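Local coordinates for major pilin protein fimA (Silicibacter pomeroyi, PDB 2IMH) that is of unknown function, belongs to the DUF1028 family and folds into two stacked antiparallel beta sheets flanked by helices, at residues A[29-41]-A[167-181]. Residues are numbered along the deposited sequence; the frame is centred on the assembly and turned at random. Where two conformers were deposited one is given.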
loop_
_atom_site.group_PDB
_atom_site.type_symbol
_atom_site.label_atom_id
_atom_site.label_comp_id
_atom_site.label_asym_id
_atom_site.label_seq_id
_atom_site.Cartn_x
_atom_site.Cartn_y
_atom_site.Cartn_z
ATOM N N GLY A 29 5.485 -6.686 0.913
ATOM C CA GLY A 29 4.011 -6.790 0.844
ATOM C C GLY A 29 3.425 -7.529 2.046
ATOM O O GLY A 29 2.379 -7.147 2.566
ATOM N N GLY A 30 4.105 -8.585 2.478
ATOM C CA GLY A 30 3.680 -9.395 3.606
ATOM C C GLY A 30 3.786 -8.662 4.925
ATOM O O GLY A 30 2.915 -8.790 5.794
ATOM N N TRP A 31 4.840 -7.867 5.071
ATOM C CA TRP A 31 5.087 -7.176 6.335
ATOM C C TRP A 31 4.189 -5.967 6.488
ATOM O O TRP A 31 3.598 -5.742 7.556
ATOM C CB TRP A 31 6.551 -6.740 6.450
ATOM C CG TRP A 31 7.488 -7.887 6.783
ATOM C CD1 TRP A 31 8.414 -8.462 5.957
ATOM C CD2 TRP A 31 7.582 -8.575 8.035
ATOM N NE1 TRP A 31 9.082 -9.484 6.626
ATOM C CE2 TRP A 31 8.583 -9.571 7.896
ATOM C CE3 TRP A 31 6.926 -8.440 9.271
ATOM C CZ2 TRP A 31 8.938 -10.444 8.949
ATOM C CZ3 TRP A 31 7.270 -9.317 10.317
ATOM C CH2 TRP A 31 8.267 -10.304 10.147
ATOM N N VAL A 32 4.089 -5.184 5.416
ATOM C CA VAL A 32 3.716 -3.776 5.555
ATOM C C VAL A 32 2.270 -3.443 5.208
ATOM O O VAL A 32 1.610 -2.694 5.946
ATOM C CB VAL A 32 4.640 -2.879 4.717
ATOM C CG1 VAL A 32 4.147 -1.448 4.747
ATOM C CG2 VAL A 32 6.068 -2.954 5.257
ATOM N N LEU A 33 1.771 -4.006 4.107
ATOM C CA LEU A 33 0.546 -3.458 3.527
ATOM C C LEU A 33 -0.671 -4.275 3.887
ATOM O O LEU A 33 -0.690 -5.473 3.648
ATOM C CB LEU A 33 0.666 -3.364 2.004
ATOM C CG LEU A 33 1.652 -2.351 1.412
ATOM C CD1 LEU A 33 1.745 -2.576 -0.113
ATOM C CD2 LEU A 33 1.265 -0.888 1.736
ATOM N N ARG A 34 -1.679 -3.599 4.451
ATOM C CA ARG A 34 -2.987 -4.203 4.754
ATOM C C ARG A 34 -4.114 -3.233 4.420
ATOM O O ARG A 34 -3.908 -2.022 4.386
ATOM C CB ARG A 34 -3.082 -4.605 6.226
ATOM C CG ARG A 34 -2.181 -5.747 6.614
ATOM C CD ARG A 34 -2.012 -5.843 8.117
ATOM N NE ARG A 34 -0.932 -6.788 8.376
ATOM C CZ ARG A 34 0.362 -6.478 8.349
ATOM N NH1 ARG A 34 0.762 -5.212 8.158
ATOM N NH2 ARG A 34 1.258 -7.447 8.567
ATOM N N GLY A 35 -5.314 -3.771 4.218
ATOM C CA GLY A 35 -6.445 -2.939 3.867
ATOM C C GLY A 35 -7.760 -3.676 3.929
ATOM O O GLY A 35 -7.796 -4.907 3.905
ATOM N N ASP A 36 -8.836 -2.912 4.059
ATOM C CA ASP A 36 -10.178 -3.491 4.082
ATOM C C ASP A 36 -11.160 -2.411 3.664
ATOM O O ASP A 36 -11.116 -1.277 4.170
ATOM C CB ASP A 36 -10.516 -4.014 5.485
ATOM C CG ASP A 36 -11.726 -4.940 5.499
ATOM O OD1 ASP A 36 -12.710 -4.686 4.767
ATOM O OD2 ASP A 36 -11.688 -5.936 6.268
ATOM N N LEU A 37 -12.014 -2.746 2.697
ATOM C CA LEU A 37 -13.002 -1.810 2.193
ATOM C C LEU A 37 -14.004 -1.362 3.254
ATOM O O LEU A 37 -14.740 -0.382 3.040
ATOM C CB LEU A 37 -13.719 -2.391 0.973
ATOM C CG LEU A 37 -12.858 -2.544 -0.277
ATOM C CD1 LEU A 37 -13.593 -3.442 -1.256
ATOM C CD2 LEU A 37 -12.578 -1.174 -0.906
ATOM N N ASN A 38 -13.994 -2.029 4.407
ATOM C CA ASN A 38 -14.827 -1.593 5.514
ATOM C C ASN A 38 -14.063 -0.753 6.549
ATOM O O ASN A 38 -14.578 -0.494 7.647
ATOM C CB ASN A 38 -15.512 -2.797 6.166
ATOM C CG ASN A 38 -14.555 -3.699 6.916
ATOM O OD1 ASN A 38 -13.446 -3.307 7.290
ATOM N ND2 ASN A 38 -14.989 -4.937 7.153
ATOM N N ALA A 39 -12.847 -0.324 6.209
ATOM C CA ALA A 39 -11.990 0.339 7.189
ATOM C C ALA A 39 -11.087 1.422 6.577
ATOM O O ALA A 39 -11.086 2.589 7.015
ATOM C CB ALA A 39 -11.133 -0.711 7.915
ATOM N N GLY A 40 -10.311 1.037 5.572
ATOM C CA GLY A 40 -9.230 1.901 5.065
ATOM C C GLY A 40 -7.959 1.095 4.829
ATOM O O GLY A 40 -8.029 -0.128 4.630
HETATM N N MSE A 41 -6.810 1.775 4.861
HETATM C CA MSE A 41 -5.515 1.155 4.560
HETATM C C MSE A 41 -4.551 1.362 5.718
HETATM O O MSE A 41 -4.644 2.361 6.442
HETATM C CB MSE A 41 -4.890 1.809 3.319
HETATM C CG MSE A 41 -5.630 1.584 2.009
HETATM SE SE MSE A 41 -5.554 -0.264 1.337
HETATM C CE MSE A 41 -3.589 -0.503 1.334
ATOM N N ALA A 167 5.759 -4.098 -3.448
ATOM C CA ALA A 167 4.399 -4.612 -3.495
ATOM C C ALA A 167 3.372 -3.515 -3.710
ATOM O O ALA A 167 3.635 -2.328 -3.452
ATOM C CB ALA A 167 4.072 -5.357 -2.222
HETATM N N MSE A 168 2.187 -3.952 -4.126
HETATM C CA MSE A 168 1.036 -3.072 -4.255
HETATM C C MSE A 168 -0.190 -3.828 -3.786
HETATM O O MSE A 168 -0.255 -5.060 -3.899
HETATM C CB MSE A 168 0.835 -2.627 -5.710
HETATM C CG MSE A 168 -0.157 -1.478 -5.886
HETATM SE SE MSE A 168 0.016 -0.597 -7.631
HETATM C CE MSE A 168 1.835 0.028 -7.366
ATOM N N LEU A 169 -1.150 -3.084 -3.250
ATOM C CA LEU A 169 -2.399 -3.669 -2.814
ATOM C C LEU A 169 -3.481 -2.664 -3.167
ATOM O O LEU A 169 -3.410 -1.510 -2.717
ATOM C CB LEU A 169 -2.374 -3.915 -1.302
ATOM C CG LEU A 169 -3.692 -4.426 -0.708
ATOM C CD1 LEU A 169 -3.968 -5.827 -1.266
ATOM C CD2 LEU A 169 -3.690 -4.433 0.831
ATOM N N VAL A 170 -4.470 -3.090 -3.950
ATOM C CA VAL A 170 -5.573 -2.197 -4.324
ATOM C C VAL A 170 -6.900 -2.920 -4.182
ATOM O O VAL A 170 -7.051 -4.059 -4.637
ATOM C CB VAL A 170 -5.420 -1.630 -5.756
ATOM C CG1 VAL A 170 -6.670 -0.778 -6.155
ATOM C CG2 VAL A 170 -4.123 -0.796 -5.872
ATOM N N LEU A 171 -7.856 -2.237 -3.554
ATOM C CA LEU A 171 -9.166 -2.816 -3.233
ATOM C C LEU A 171 -10.286 -1.940 -3.763
ATOM O O LEU A 171 -10.208 -0.723 -3.705
ATOM C CB LEU A 171 -9.335 -2.944 -1.714
ATOM C CG LEU A 171 -8.214 -3.640 -0.921
ATOM C CD1 LEU A 171 -8.559 -3.635 0.566
ATOM C CD2 LEU A 171 -8.020 -5.070 -1.439
ATOM N N HIS A 172 -11.345 -2.574 -4.248
ATOM C CA HIS A 172 -12.526 -1.865 -4.724
ATOM C C HIS A 172 -13.687 -2.853 -4.654
ATOM O O HIS A 172 -13.494 -4.030 -4.942
ATOM C CB HIS A 172 -12.334 -1.444 -6.165
ATOM C CG HIS A 172 -13.478 -0.647 -6.701
ATOM N ND1 HIS A 172 -14.602 -1.234 -7.244
ATOM C CD2 HIS A 172 -13.699 0.690 -6.725
ATOM C CE1 HIS A 172 -15.459 -0.290 -7.601
ATOM N NE2 HIS A 172 -14.930 0.887 -7.306
ATOM N N PRO A 173 -14.898 -2.391 -4.294
ATOM C CA PRO A 173 -15.990 -3.354 -4.085
ATOM C C PRO A 173 -16.428 -4.147 -5.325
ATOM O O PRO A 173 -17.060 -5.192 -5.168
ATOM C CB PRO A 173 -17.155 -2.474 -3.618
ATOM C CG PRO A 173 -16.840 -1.117 -4.121
ATOM C CD PRO A 173 -15.337 -1.007 -4.043
ATOM N N ASP A 174 -16.127 -3.647 -6.527
ATOM C CA ASP A 174 -16.537 -4.318 -7.766
ATOM C C ASP A 174 -15.424 -5.181 -8.351
ATOM O O ASP A 174 -15.560 -5.709 -9.461
ATOM C CB ASP A 174 -16.968 -3.285 -8.820
ATOM C CG ASP A 174 -18.165 -2.461 -8.382
ATOM O OD1 ASP A 174 -18.946 -2.929 -7.521
ATOM O OD2 ASP A 174 -18.308 -1.333 -8.909
ATOM N N ARG A 175 -14.323 -5.311 -7.609
ATOM C CA ARG A 175 -13.141 -5.996 -8.117
ATOM C C ARG A 175 -12.622 -6.953 -7.068
ATOM O O ARG A 175 -12.748 -6.679 -5.873
ATOM C CB ARG A 175 -12.019 -4.996 -8.417
ATOM C CG ARG A 175 -12.413 -3.829 -9.329
ATOM C CD ARG A 175 -11.303 -2.794 -9.323
ATOM N NE ARG A 175 -11.778 -1.424 -9.564
ATOM C CZ ARG A 175 -11.017 -0.338 -9.418
ATOM N NH1 ARG A 175 -11.530 0.869 -9.652
ATOM N NH2 ARG A 175 -9.744 -0.453 -9.042
ATOM N N PRO A 176 -11.981 -8.050 -7.506
ATOM C CA PRO A 176 -11.265 -8.851 -6.521
ATOM C C PRO A 176 -10.025 -8.072 -6.063
ATOM O O PRO A 176 -9.592 -7.158 -6.752
ATOM C CB PRO A 176 -10.870 -10.109 -7.305
ATOM C CG PRO A 176 -10.837 -9.687 -8.732
ATOM C CD PRO A 176 -11.851 -8.582 -8.879
ATOM N N PRO A 177 -9.481 -8.406 -4.889
ATOM C CA PRO A 177 -8.295 -7.650 -4.466
ATOM C C PRO A 177 -7.175 -7.762 -5.488
ATOM O O PRO A 177 -6.978 -8.823 -6.079
ATOM C CB PRO A 177 -7.885 -8.352 -3.165
ATOM C CG PRO A 177 -9.163 -8.914 -2.633
ATOM C CD PRO A 177 -9.856 -9.431 -3.899
ATOM N N VAL A 178 -6.471 -6.665 -5.728
ATOM C CA VAL A 178 -5.296 -6.714 -6.584
ATOM C C VAL A 178 -4.141 -6.665 -5.608
ATOM O O VAL A 178 -3.862 -5.620 -5.010
ATOM C CB VAL A 178 -5.251 -5.549 -7.593
ATOM C CG1 VAL A 178 -3.920 -5.507 -8.288
ATOM C CG2 VAL A 178 -6.392 -5.692 -8.626
ATOM N N THR A 179 -3.548 -7.829 -5.373
ATOM C CA THR A 179 -2.427 -7.945 -4.451
ATOM C C THR A 179 -1.243 -8.469 -5.276
ATOM O O THR A 179 -1.288 -9.585 -5.794
ATOM C CB THR A 179 -2.732 -8.872 -3.242
ATOM O OG1 THR A 179 -1.492 -9.249 -2.639
ATOM C CG2 THR A 179 -3.452 -10.168 -3.674
ATOM N N LEU A 180 -0.213 -7.634 -5.409
ATOM C CA LEU A 180 0.918 -7.921 -6.294
ATOM C C LEU A 180 2.189 -7.797 -5.486
ATOM O O LEU A 180 2.496 -6.710 -4.958
ATOM C CB LEU A 180 0.959 -6.936 -7.468
ATOM C CG LEU A 180 -0.340 -6.878 -8.285
ATOM C CD1 LEU A 180 -0.279 -5.790 -9.359
ATOM C CD2 LEU A 180 -0.715 -8.240 -8.859
ATOM N N ARG A 181 2.917 -8.906 -5.387
ATOM C CA ARG A 181 4.116 -8.950 -4.554
ATOM C C ARG A 181 5.328 -9.452 -5.301
ATOM O O ARG A 181 5.276 -10.492 -5.968
ATOM C CB ARG A 181 3.866 -9.793 -3.302
ATOM C CG ARG A 181 3.072 -9.008 -2.249
ATOM C CD ARG A 181 2.648 -9.849 -1.088
ATOM N NE ARG A 181 3.738 -10.614 -0.485
ATOM C CZ ARG A 181 3.557 -11.392 0.580
ATOM N NH1 ARG A 181 2.352 -11.456 1.143
ATOM N NH2 ARG A 181 4.562 -12.090 1.082
#
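Asp-36 O accepts from both Ala-39 N and Gly-40 N, each at 2.8 Å. This is a classic beta bulge. Asp-36 OD1 also takes Asn-38 N in an Asx turn, while its OD2 forms a salt bridge with Arg-62. The turn places Leu-37 over Leu-171 and His-172. Leu-37 CG stands anti to its carbonyl carbon (chi1 -68°), and the branch ends on the 171-173 backbone. Its CD1 lies 3.4 Å from His-172 C and also touches the Pro-173 ring, and CD2 packs 3.8 Å from Leu-171 CB. Leu-171 CD1 presses on bare backbone, 3.5 Å from Gly-35 C. Leu-169 CD2 meets the Arg-34 to Gly-35 peptide and, at 4.0 Å, CE of selenomethionine Met-41. At the other end Ala-167 CB abuts Gly-29 CA at 3.4 Å. The Arg-181 guanidinium lays one face over Gly-30 N, with CZ 3.4 Å away, and its NH2 pairs with Asp-183. Strands 33-36 and 167-172 run nearly parallel (3°), their axes 7.7 Å apart at the closest, in two facing sheets. Helix 51-62 covers the far side of the first sheet, and helix 142-155 that of the second. This alpha-beta-beta-alpha layering is consistent with an Ntn-hydrolase-like fold.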